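Local coordinates for protein ATP-dependent Clp endopeptidase (Clostridium difficile, PDB 3FES) that forms the amino-terminal domain of ClpC, a Clp chaperone that probably unfolds proteins with ATP for proteolysis, and probably receives adaptors or substrates, at residues R11-S22 and H35-G46; T107-I115 and N132-M143. All blocks are in the same frame, centred on the assembly; numbering follows the deposited sequence.

Interaction 1: R11-S22 and H35-G46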
loop_
_atom_site.group_PDB
_atom_site.type_symbol
_atom_site.label_atom_id
_atom_site.label_comp_id
_atom_site.label_asym_id
_atom_site.label_seq_id
_atom_site.Cartn_x
_atom_site.Cartn_y
_atom_site.Cartn_z
ATOM N N ARG A 11 12.922 -0.029 -2.577
ATOM C CA ARG A 11 12.008 0.370 -1.483
ATOM C C ARG A 11 10.592 -0.163 -1.741
ATOM O O ARG A 11 9.921 -0.582 -0.809
ATOM C CB ARG A 11 12.027 1.873 -1.235
ATOM C CG ARG A 11 13.364 2.403 -0.641
ATOM C CD ARG A 11 13.195 3.885 -0.239
ATOM N NE ARG A 11 14.387 4.376 0.457
ATOM C CZ ARG A 11 15.312 5.174 -0.069
ATOM N NH1 ARG A 11 15.218 5.599 -1.335
ATOM N NH2 ARG A 11 16.360 5.540 0.678
ATOM N N ALA A 12 10.174 -0.191 -3.001
ATOM C CA ALA A 12 8.825 -0.679 -3.362
ATOM C C ALA A 12 8.766 -2.211 -3.172
ATOM O O ALA A 12 7.784 -2.738 -2.651
ATOM C CB ALA A 12 8.464 -0.265 -4.781
ATOM N N LYS A 13 9.835 -2.905 -3.556
ATOM C CA LYS A 13 9.915 -4.325 -3.331
ATOM C C LYS A 13 9.830 -4.595 -1.820
ATOM O O LYS A 13 9.146 -5.523 -1.406
ATOM C CB LYS A 13 11.246 -4.893 -3.845
ATOM C CG LYS A 13 11.273 -5.126 -5.321
ATOM C CD LYS A 13 12.715 -5.489 -5.749
ATOM C CE LYS A 13 12.785 -5.398 -7.240
ATOM N NZ LYS A 13 14.147 -5.282 -7.662
ATOM N N LYS A 14 10.519 -3.792 -1.013
ATOM C CA LYS A 14 10.502 -3.975 0.441
ATOM C C LYS A 14 9.105 -3.788 0.994
ATOM O O LYS A 14 8.652 -4.562 1.855
ATOM C CB LYS A 14 11.452 -3.015 1.146
ATOM C CG LYS A 14 11.486 -3.183 2.686
ATOM C CD LYS A 14 12.090 -4.515 3.076
ATOM C CE LYS A 14 12.513 -4.551 4.547
ATOM N NZ LYS A 14 13.098 -5.928 4.865
ATOM N N ALA A 15 8.426 -2.766 0.502
ATOM C CA ALA A 15 7.052 -2.513 0.939
ATOM C C ALA A 15 6.123 -3.691 0.655
ATOM O O ALA A 15 5.306 -4.061 1.515
ATOM C CB ALA A 15 6.501 -1.204 0.320
ATOM N N ILE A 16 6.215 -4.248 -0.558
ATOM C CA ILE A 16 5.440 -5.448 -0.924
ATOM C C ILE A 16 5.799 -6.661 -0.026
ATOM O O ILE A 16 4.915 -7.347 0.467
ATOM C CB ILE A 16 5.601 -5.786 -2.432
ATOM C CG1 ILE A 16 5.072 -4.604 -3.302
ATOM C CG2 ILE A 16 4.947 -7.154 -2.757
ATOM C CD1 ILE A 16 5.505 -4.638 -4.822
ATOM N N ASP A 17 7.093 -6.903 0.222
ATOM C CA ASP A 17 7.492 -7.962 1.167
ATOM C C ASP A 17 6.862 -7.731 2.541
ATOM O O ASP A 17 6.404 -8.671 3.198
ATOM C CB ASP A 17 9.034 -8.013 1.364
ATOM C CG ASP A 17 9.791 -8.355 0.089
ATOM O OD1 ASP A 17 9.184 -8.931 -0.853
ATOM O OD2 ASP A 17 11.017 -8.050 0.051
ATOM N N LEU A 18 6.831 -6.474 2.979
ATOM C CA LEU A 18 6.253 -6.157 4.291
ATOM C C LEU A 18 4.740 -6.377 4.302
ATOM O O LEU A 18 4.166 -6.722 5.350
ATOM C CB LEU A 18 6.610 -4.730 4.757
ATOM C CG LEU A 18 8.085 -4.543 5.177
ATOM C CD1 LEU A 18 8.406 -3.056 5.194
ATOM C CD2 LEU A 18 8.357 -5.144 6.549
ATOM N N ALA A 19 4.117 -6.201 3.135
ATOM C CA ALA A 19 2.667 -6.424 3.003
ATOM C C ALA A 19 2.377 -7.911 3.250
ATOM O O ALA A 19 1.450 -8.277 4.015
ATOM C CB ALA A 19 2.216 -6.007 1.656
ATOM N N PHE A 20 3.193 -8.767 2.624
ATOM C CA PHE A 20 3.080 -10.203 2.824
ATOM C C PHE A 20 3.361 -10.610 4.277
ATOM O O PHE A 20 2.678 -11.501 4.829
ATOM C CB PHE A 20 4.046 -10.931 1.890
ATOM C CG PHE A 20 3.501 -11.157 0.484
ATOM C CD1 PHE A 20 3.550 -10.154 -0.476
ATOM C CD2 PHE A 20 2.980 -12.397 0.117
ATOM C CE1 PHE A 20 3.092 -10.375 -1.780
ATOM C CE2 PHE A 20 2.506 -12.624 -1.173
ATOM C CZ PHE A 20 2.541 -11.590 -2.123
ATOM N N GLU A 21 4.400 -10.004 4.871
ATOM C CA GLU A 21 4.772 -10.308 6.258
ATOM C C GLU A 21 3.666 -9.894 7.211
ATOM O O GLU A 21 3.369 -10.625 8.165
ATOM C CB GLU A 21 6.076 -9.597 6.625
ATOM C CG GLU A 21 6.597 -9.867 8.036
ATOM C CD GLU A 21 7.706 -8.869 8.414
ATOM O OE1 GLU A 21 7.454 -7.936 9.205
ATOM O OE2 GLU A 21 8.822 -8.983 7.881
ATOM N N SER A 22 3.049 -8.743 6.946
ATOM C CA SER A 22 1.908 -8.316 7.753
ATOM C C SER A 22 0.716 -9.252 7.680
ATOM O O SER A 22 0.148 -9.581 8.711
ATOM C CB SER A 22 1.466 -6.927 7.374
ATOM O OG SER A 22 2.440 -6.012 7.882
ATOM N N HIS A 35 -3.157 -4.538 3.237
ATOM C CA HIS A 35 -1.838 -5.003 3.612
ATOM C C HIS A 35 -0.752 -4.276 2.847
ATOM O O HIS A 35 0.298 -4.006 3.409
ATOM C CB HIS A 35 -1.688 -6.485 3.349
ATOM C CG HIS A 35 -2.750 -7.325 3.983
ATOM N ND1 HIS A 35 -2.833 -7.536 5.340
ATOM C CD2 HIS A 35 -3.770 -8.012 3.431
ATOM C CE1 HIS A 35 -3.850 -8.336 5.595
ATOM N NE2 HIS A 35 -4.419 -8.654 4.452
ATOM N N ILE A 36 -0.991 -3.993 1.568
ATOM C CA ILE A 36 -0.050 -3.187 0.785
ATOM C C ILE A 36 0.080 -1.799 1.440
ATOM O O ILE A 36 1.181 -1.262 1.578
ATOM C CB ILE A 36 -0.533 -3.040 -0.687
ATOM C CG1 ILE A 36 -0.629 -4.413 -1.382
ATOM C CG2 ILE A 36 0.408 -2.090 -1.477
ATOM C CD1 ILE A 36 -1.244 -4.335 -2.765
ATOM N N LEU A 37 -1.057 -1.198 1.827
ATOM C CA LEU A 37 -0.987 0.100 2.516
ATOM C C LEU A 37 -0.139 0.047 3.805
ATOM O O LEU A 37 0.703 0.946 4.071
ATOM C CB LEU A 37 -2.420 0.591 2.825
ATOM C CG LEU A 37 -2.506 2.030 3.343
ATOM C CD1 LEU A 37 -2.265 3.030 2.230
ATOM C CD2 LEU A 37 -3.901 2.259 3.888
ATOM N N LEU A 38 -0.336 -1.012 4.590
ATOM C CA LEU A 38 0.432 -1.188 5.816
ATOM C C LEU A 38 1.896 -1.463 5.474
ATOM O O LEU A 38 2.808 -0.952 6.141
ATOM C CB LEU A 38 -0.130 -2.351 6.644
ATOM C CG LEU A 38 0.583 -2.727 7.954
ATOM C CD1 LEU A 38 0.789 -1.515 8.894
ATOM C CD2 LEU A 38 -0.186 -3.847 8.625
ATOM N N GLY A 39 2.111 -2.237 4.413
ATOM C CA GLY A 39 3.489 -2.487 3.941
ATOM C C GLY A 39 4.225 -1.193 3.550
ATOM O O GLY A 39 5.433 -1.033 3.839
ATOM N N LEU A 40 3.524 -0.301 2.846
ATOM C CA LEU A 40 4.061 1.011 2.459
ATOM C C LEU A 40 4.442 1.843 3.685
ATOM O O LEU A 40 5.492 2.485 3.682
ATOM C CB LEU A 40 3.089 1.801 1.557
ATOM C CG LEU A 40 2.794 1.178 0.154
ATOM C CD1 LEU A 40 1.522 1.844 -0.434
ATOM C CD2 LEU A 40 4.055 1.358 -0.750
ATOM N N LEU A 41 3.583 1.832 4.706
ATOM C CA LEU A 41 3.877 2.570 5.945
ATOM C C LEU A 41 5.088 1.979 6.659
ATOM O O LEU A 41 6.024 2.707 7.049
ATOM C CB LEU A 41 2.656 2.608 6.874
ATOM C CG LEU A 41 2.844 3.558 8.086
ATOM C CD1 LEU A 41 3.489 4.914 7.737
ATOM C CD2 LEU A 41 1.525 3.815 8.726
ATOM N N ARG A 42 5.077 0.667 6.817
ATOM C CA ARG A 42 6.152 -0.022 7.522
ATOM C C ARG A 42 7.504 0.151 6.829
ATOM O O ARG A 42 8.551 0.086 7.484
ATOM C CB ARG A 42 5.806 -1.504 7.675
ATOM C CG ARG A 42 4.727 -1.776 8.718
ATOM C CD ARG A 42 4.451 -3.273 8.851
ATOM N NE ARG A 42 5.614 -3.935 9.438
ATOM C CZ ARG A 42 5.981 -5.185 9.196
ATOM N NH1 ARG A 42 5.271 -5.966 8.355
ATOM N NH2 ARG A 42 7.076 -5.652 9.808
ATOM N N GLU A 43 7.487 0.369 5.511
ATOM C CA GLU A 43 8.735 0.510 4.756
ATOM C C GLU A 43 9.524 1.757 5.205
ATOM O O GLU A 43 10.751 1.775 5.105
ATOM C CB GLU A 43 8.508 0.423 3.241
ATOM C CG GLU A 43 9.805 0.505 2.398
ATOM C CD GLU A 43 10.293 1.938 2.164
ATOM O OE1 GLU A 43 9.449 2.859 2.086
ATOM O OE2 GLU A 43 11.525 2.138 2.034
ATOM N N GLU A 44 8.813 2.750 5.739
ATOM C CA GLU A 44 9.392 3.901 6.465
ATOM C C GLU A 44 10.079 4.986 5.623
ATOM O O GLU A 44 9.822 6.178 5.835
ATOM C CB GLU A 44 10.327 3.471 7.606
ATOM C CG GLU A 44 9.609 2.951 8.842
ATOM C CD GLU A 44 10.541 2.708 10.029
ATOM O OE1 GLU A 44 10.266 1.777 10.810
ATOM O OE2 GLU A 44 11.545 3.436 10.189
ATOM N N GLU A 45 10.950 4.589 4.702
ATOM C CA GLU A 45 11.818 5.529 3.974
ATOM C C GLU A 45 11.209 6.200 2.734
ATOM O O GLU A 45 11.586 7.315 2.375
ATOM C CB GLU A 45 13.078 4.797 3.537
ATOM C CG GLU A 45 13.879 4.236 4.685
ATOM C CD GLU A 45 15.202 3.674 4.226
ATOM O OE1 GLU A 45 15.320 3.225 3.056
ATOM O OE2 GLU A 45 16.143 3.681 5.029
ATOM N N GLY A 46 10.276 5.517 2.061
ATOM C CA GLY A 46 9.803 5.993 0.770
ATOM C C GLY A 46 8.762 7.099 0.882
ATOM O O GLY A 46 8.234 7.388 1.976
#
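Glu45 OE1 takes two N-H groups from Arg11: NE at 3.0 Å in a fairly straight bond (161°), and NH2 in a weak one. This salt bridge marks one end of a helix crossing in the mainly helical Clp amino-terminal domain, where helices 10-25 and 33-43 come close at Gly39. The axes of 11-22 and 35-43 approach to 7.2 Å, at 123°. Gly39 has no side chain, so its CA lies 3.4 Å from Ala15 O in a CA-H...O contact, while Ala19 CB rests 3.3 Å from His35 O. Ala15 CB touches Leu40 CD2, and Leu18 lays CD1 against the backbone of Glu43.

Glu43 is the knob of this interface, seated among Arg11, Lys14, Ala15 and Leu18. Its CG stands anti to the backbone N, and a bend at chi2 (-82°) swings the carboxylate alongside the aliphatic part of Arg11, with OE2 3.3 Å from Arg11 CG and only a long salt bridge, 4.0 Å, to Arg11 NE. At the other end, Arg42 reaches toward Glu21 and Ser22, but it has two conformers, so its bonds to them are doubtful. The second carboxylate oxygen of Glu43, OE1, accepts Gly46 N on its syn lone pair at 2.8 Å.

Interaction 2: T107-I115 and N132-M143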
loop_
_atom_site.group_PDB
_atom_site.type_symbol
_atom_site.label_atom_id
_atom_site.label_comp_id
_atom_site.label_asym_id
_atom_site.label_seq_id
_atom_site.Cartn_x
_atom_site.Cartn_y
_atom_site.Cartn_z
ATOM N N THR A 107 7.418 3.523 -4.296
ATOM C CA THR A 107 6.330 3.496 -3.312
ATOM C C THR A 107 5.219 4.490 -3.645
ATOM O O THR A 107 4.039 4.187 -3.458
ATOM C CB THR A 107 6.808 3.685 -1.854
ATOM O OG1 THR A 107 7.316 5.001 -1.657
ATOM C CG2 THR A 107 7.881 2.650 -1.509
ATOM N N GLU A 108 5.602 5.611 -4.236
ATOM C CA GLU A 108 4.628 6.675 -4.586
ATOM C C GLU A 108 3.636 6.191 -5.660
ATOM O O GLU A 108 2.424 6.529 -5.639
ATOM C CB GLU A 108 5.362 7.986 -5.000
ATOM C CG GLU A 108 6.234 7.902 -6.270
ATOM C CD GLU A 108 7.645 7.439 -5.990
ATOM O OE1 GLU A 108 8.526 7.752 -6.834
ATOM O OE2 GLU A 108 7.894 6.814 -4.932
ATOM N N HIS A 109 4.143 5.408 -6.603
ATOM C CA HIS A 109 3.291 4.847 -7.665
ATOM C C HIS A 109 2.300 3.819 -7.143
ATOM O O HIS A 109 1.155 3.804 -7.578
ATOM C CB HIS A 109 4.099 4.308 -8.853
ATOM C CG HIS A 109 5.109 5.284 -9.384
ATOM N ND1 HIS A 109 4.768 6.385 -10.153
ATOM C CD2 HIS A 109 6.444 5.360 -9.185
ATOM C CE1 HIS A 109 5.863 7.071 -10.439
ATOM N NE2 HIS A 109 6.894 6.459 -9.880
ATOM N N ILE A 110 2.727 3.010 -6.180
ATOM C CA ILE A 110 1.835 2.034 -5.548
ATOM C C ILE A 110 0.749 2.765 -4.761
ATOM O O ILE A 110 -0.402 2.428 -4.874
ATOM C CB ILE A 110 2.603 1.037 -4.687
ATOM C CG1 ILE A 110 3.644 0.324 -5.579
ATOM C CG2 ILE A 110 1.615 0.010 -4.005
ATOM C CD1 ILE A 110 4.562 -0.686 -4.790
ATOM N N LEU A 111 1.116 3.792 -4.006
ATOM C CA LEU A 111 0.086 4.522 -3.246
ATOM C C LEU A 111 -0.868 5.271 -4.204
ATOM O O LEU A 111 -2.083 5.303 -3.986
ATOM C CB LEU A 111 0.758 5.473 -2.207
ATOM C CG LEU A 111 -0.250 6.221 -1.296
ATOM C CD1 LEU A 111 -1.181 5.263 -0.546
ATOM C CD2 LEU A 111 0.546 7.147 -0.294
ATOM N N LEU A 112 -0.334 5.851 -5.279
ATOM C CA LEU A 112 -1.190 6.477 -6.312
ATOM C C LEU A 112 -2.257 5.483 -6.831
ATOM O O LEU A 112 -3.439 5.807 -7.059
ATOM C CB LEU A 112 -0.321 6.865 -7.495
ATOM C CG LEU A 112 -0.602 8.061 -8.386
ATOM C CD1 LEU A 112 -1.197 9.236 -7.619
ATOM C CD2 LEU A 112 0.781 8.432 -8.938
ATOM N N ALA A 113 -1.780 4.270 -7.069
ATOM C CA ALA A 113 -2.622 3.200 -7.609
ATOM C C ALA A 113 -3.682 2.734 -6.617
ATOM O O ALA A 113 -4.833 2.479 -7.020
ATOM C CB ALA A 113 -1.690 2.007 -7.997
ATOM N N ILE A 114 -3.309 2.631 -5.332
ATOM C CA ILE A 114 -4.284 2.293 -4.278
ATOM C C ILE A 114 -5.411 3.309 -4.335
ATOM O O ILE A 114 -6.593 2.953 -4.415
ATOM C CB ILE A 114 -3.641 2.279 -2.865
ATOM C CG1 ILE A 114 -2.762 1.015 -2.707
ATOM C CG2 ILE A 114 -4.733 2.200 -1.766
ATOM C CD1 ILE A 114 -1.952 1.013 -1.388
ATOM N N ILE A 115 -5.044 4.578 -4.310
ATOM C CA ILE A 115 -6.057 5.679 -4.328
ATOM C C ILE A 115 -6.930 5.675 -5.585
ATOM O O ILE A 115 -8.183 5.773 -5.510
ATOM C CB ILE A 115 -5.371 7.029 -4.113
ATOM C CG1 ILE A 115 -4.806 7.066 -2.695
ATOM C CG2 ILE A 115 -6.374 8.247 -4.334
ATOM C CD1 ILE A 115 -3.825 8.239 -2.430
ATOM N N ASN A 132 -8.768 10.580 2.693
ATOM C CA ASN A 132 -8.514 10.080 1.334
ATOM C C ASN A 132 -7.985 11.230 0.434
ATOM O O ASN A 132 -6.922 11.118 -0.161
ATOM C CB ASN A 132 -9.756 9.395 0.711
ATOM C CG ASN A 132 -9.373 8.286 -0.302
ATOM O OD1 ASN A 132 -8.594 8.510 -1.227
ATOM N ND2 ASN A 132 -9.917 7.071 -0.101
ATOM N N ASP A 133 -8.705 12.348 0.371
ATOM C CA ASP A 133 -8.275 13.391 -0.552
ATOM C C ASP A 133 -7.028 14.096 -0.039
ATOM O O ASP A 133 -6.269 14.639 -0.831
ATOM C CB ASP A 133 -9.383 14.437 -0.783
ATOM C CG ASP A 133 -10.486 13.937 -1.734
ATOM O OD1 ASP A 133 -10.270 12.958 -2.500
ATOM O OD2 ASP A 133 -11.569 14.555 -1.736
ATOM N N ARG A 134 -6.853 14.149 1.285
ATOM C CA ARG A 134 -5.660 14.769 1.867
ATOM C C ARG A 134 -4.406 13.947 1.543
ATOM O O ARG A 134 -3.340 14.494 1.255
ATOM C CB ARG A 134 -5.829 14.920 3.367
ATOM C CG ARG A 134 -6.993 15.855 3.700
ATOM C CD ARG A 134 -6.758 16.598 4.976
ATOM N NE ARG A 134 -5.705 17.573 4.766
ATOM C CZ ARG A 134 -5.925 18.838 4.430
ATOM N NH1 ARG A 134 -7.167 19.293 4.285
ATOM N NH2 ARG A 134 -4.896 19.650 4.240
ATOM N N THR A 135 -4.569 12.632 1.569
ATOM C CA THR A 135 -3.472 11.702 1.214
ATOM C C THR A 135 -3.088 11.915 -0.237
ATOM O O THR A 135 -1.903 12.026 -0.546
ATOM C CB THR A 135 -3.880 10.229 1.500
ATOM O OG1 THR A 135 -4.192 10.093 2.892
ATOM C CG2 THR A 135 -2.770 9.265 1.157
ATOM N N LEU A 136 -4.079 11.979 -1.126
ATOM C CA LEU A 136 -3.823 12.291 -2.524
ATOM C C LEU A 136 -3.083 13.626 -2.733
ATOM O O LEU A 136 -2.146 13.689 -3.518
ATOM C CB LEU A 136 -5.118 12.279 -3.308
ATOM C CG LEU A 136 -4.943 12.521 -4.806
ATOM C CD1 LEU A 136 -4.044 11.486 -5.434
ATOM C CD2 LEU A 136 -6.332 12.538 -5.432
ATOM N N ALA A 137 -3.527 14.676 -2.057
ATOM C CA ALA A 137 -2.881 15.976 -2.161
ATOM C C ALA A 137 -1.418 15.900 -1.727
ATOM O O ALA A 137 -0.549 16.396 -2.420
ATOM C CB ALA A 137 -3.643 17.017 -1.332
ATOM N N GLN A 138 -1.166 15.275 -0.584
ATOM C CA GLN A 138 0.184 15.201 -0.000
ATOM C C GLN A 138 1.093 14.370 -0.909
ATOM O O GLN A 138 2.275 14.686 -1.102
ATOM C CB GLN A 138 0.139 14.530 1.381
ATOM C CG GLN A 138 1.503 14.525 2.086
ATOM C CD GLN A 138 1.877 15.896 2.551
ATOM O OE1 GLN A 138 1.150 16.493 3.343
ATOM N NE2 GLN A 138 3.023 16.429 2.063
ATOM N N LEU A 139 0.522 13.315 -1.478
ATOM C CA LEU A 139 1.267 12.445 -2.395
ATOM C C LEU A 139 1.596 13.226 -3.658
ATOM O O LEU A 139 2.691 13.143 -4.168
ATOM C CB LEU A 139 0.466 11.188 -2.742
ATOM C CG LEU A 139 1.086 10.213 -3.782
ATOM C CD1 LEU A 139 2.476 9.709 -3.387
ATOM C CD2 LEU A 139 0.099 9.024 -4.070
ATOM N N THR A 140 0.644 14.000 -4.149
ATOM C CA THR A 140 0.855 14.776 -5.356
ATOM C C THR A 140 1.933 15.837 -5.157
ATOM O O THR A 140 2.786 16.027 -6.055
ATOM C CB THR A 140 -0.444 15.476 -5.781
ATOM O OG1 THR A 140 -1.429 14.475 -6.063
ATOM C CG2 THR A 140 -0.244 16.310 -7.057
ATOM N N ILE A 141 1.914 16.543 -4.021
ATOM C CA ILE A 141 2.977 17.537 -3.838
ATOM C C ILE A 141 4.323 16.854 -3.614
ATOM O O ILE A 141 5.352 17.330 -4.083
ATOM C CB ILE A 141 2.703 18.680 -2.797
ATOM C CG1 ILE A 141 2.696 18.173 -1.352
ATOM C CG2 ILE A 141 1.459 19.501 -3.148
ATOM C CD1 ILE A 141 3.091 19.291 -0.362
ATOM N N ASP A 142 4.308 15.714 -2.914
ATOM C CA ASP A 142 5.553 14.991 -2.657
ATOM C C ASP A 142 6.177 14.435 -3.924
ATOM O O ASP A 142 7.357 14.096 -3.927
ATOM C CB ASP A 142 5.341 13.869 -1.644
ATOM C CG ASP A 142 5.279 14.387 -0.230
ATOM O OD1 ASP A 142 5.183 15.604 -0.048
ATOM O OD2 ASP A 142 5.308 13.578 0.698
HETATM N N MSE A 143 5.382 14.312 -4.978
HETATM C CA MSE A 143 5.908 13.862 -6.263
HETATM C C MSE A 143 6.295 15.018 -7.209
HETATM O O MSE A 143 6.634 14.782 -8.381
HETATM C CB MSE A 143 4.905 12.933 -6.943
HETATM C CG MSE A 143 4.695 11.624 -6.194
HETATM SE SE MSE A 143 3.355 10.555 -7.049
HETATM C CE MSE A 143 4.327 10.265 -8.746
HETATM O O HOH W 1 -9.628 6.829 -3.626
#
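Segments 107-115 and 132-142 run roughly antiparallel, at 150°, their axes no closer than 10.6 Å, a spacing wide enough for branched side chains to fill the gap; Glu108 faces Leu139 at one end and Ile115 faces Leu136 at the other. Leu139 is the central wedge. Its CG lies anti to the backbone N (chi1 176°), which carries both methyls across to the partner helix, where they drop among Glu108, Leu111, Leu112 and Ile115. CD2 comes within 3.4 Å of Leu112 N and also meets CD1 of Leu112, whose side chain crosses that of Leu139 at about a right angle. CD1 rests on Glu108 CB at 3.7 Å.

Ile115 answers from the opposite helix, entering a hollow made by Asn132, Thr135, Leu136 and Leu139. Its two arms divide the work: CD1 reaches Thr135 CG2 at 3.9 Å, whereas CG2 meets Leu136 CD1 and passes beside Asn132 OD1. At this end a water donates to both Ile115 O, at 2.6 Å, and Asn132 OD1, at 3.1 Å, giving the otherwise apolar seam a polar link; the amide nitrogen of Asn132 is held by Asn127.

Beyond the last turn of helix 132-142, selenomethionine Met143 lays its chain obliquely over Glu108 and Leu112. SE lies 3.8 Å from Leu112 CD2, and a bend at chi3 (64°) turns CE toward Glu108 CG. Other helices complete the packing, with Phe96 touching Leu112 and Val55 touching Thr135. With Ile115 and Leu139 each inserted into the opposing helix, the seam is a reciprocal knobs-into-holes pairing of antiparallel helices, by which helix 132-142 is packed on helix 107-117 in the Clp amino-terminal domain.

From the N terminus, helix 10-25 leads through a short connection containing strand 30-31 to helix 33-43, and interaction 1 closes that loop. The chain then passes through helices 47-55 and 59-70, strand 81-82, which pairs in parallel with strand 30-31, and helix 84-99 before interaction 2 opens. Helix 120-129 fills most of the span that interaction 2 closes. The contacts are therefore in series, yet they meet in space: Ile36, Leu37 and Leu40 of helix 33-43 pack on Ile110, Leu111 and Ile114 of helix 107-117. These two helices join the crossing near the N terminus to the C-terminal helix, a worked case of local helix pairs assembling through one member of each.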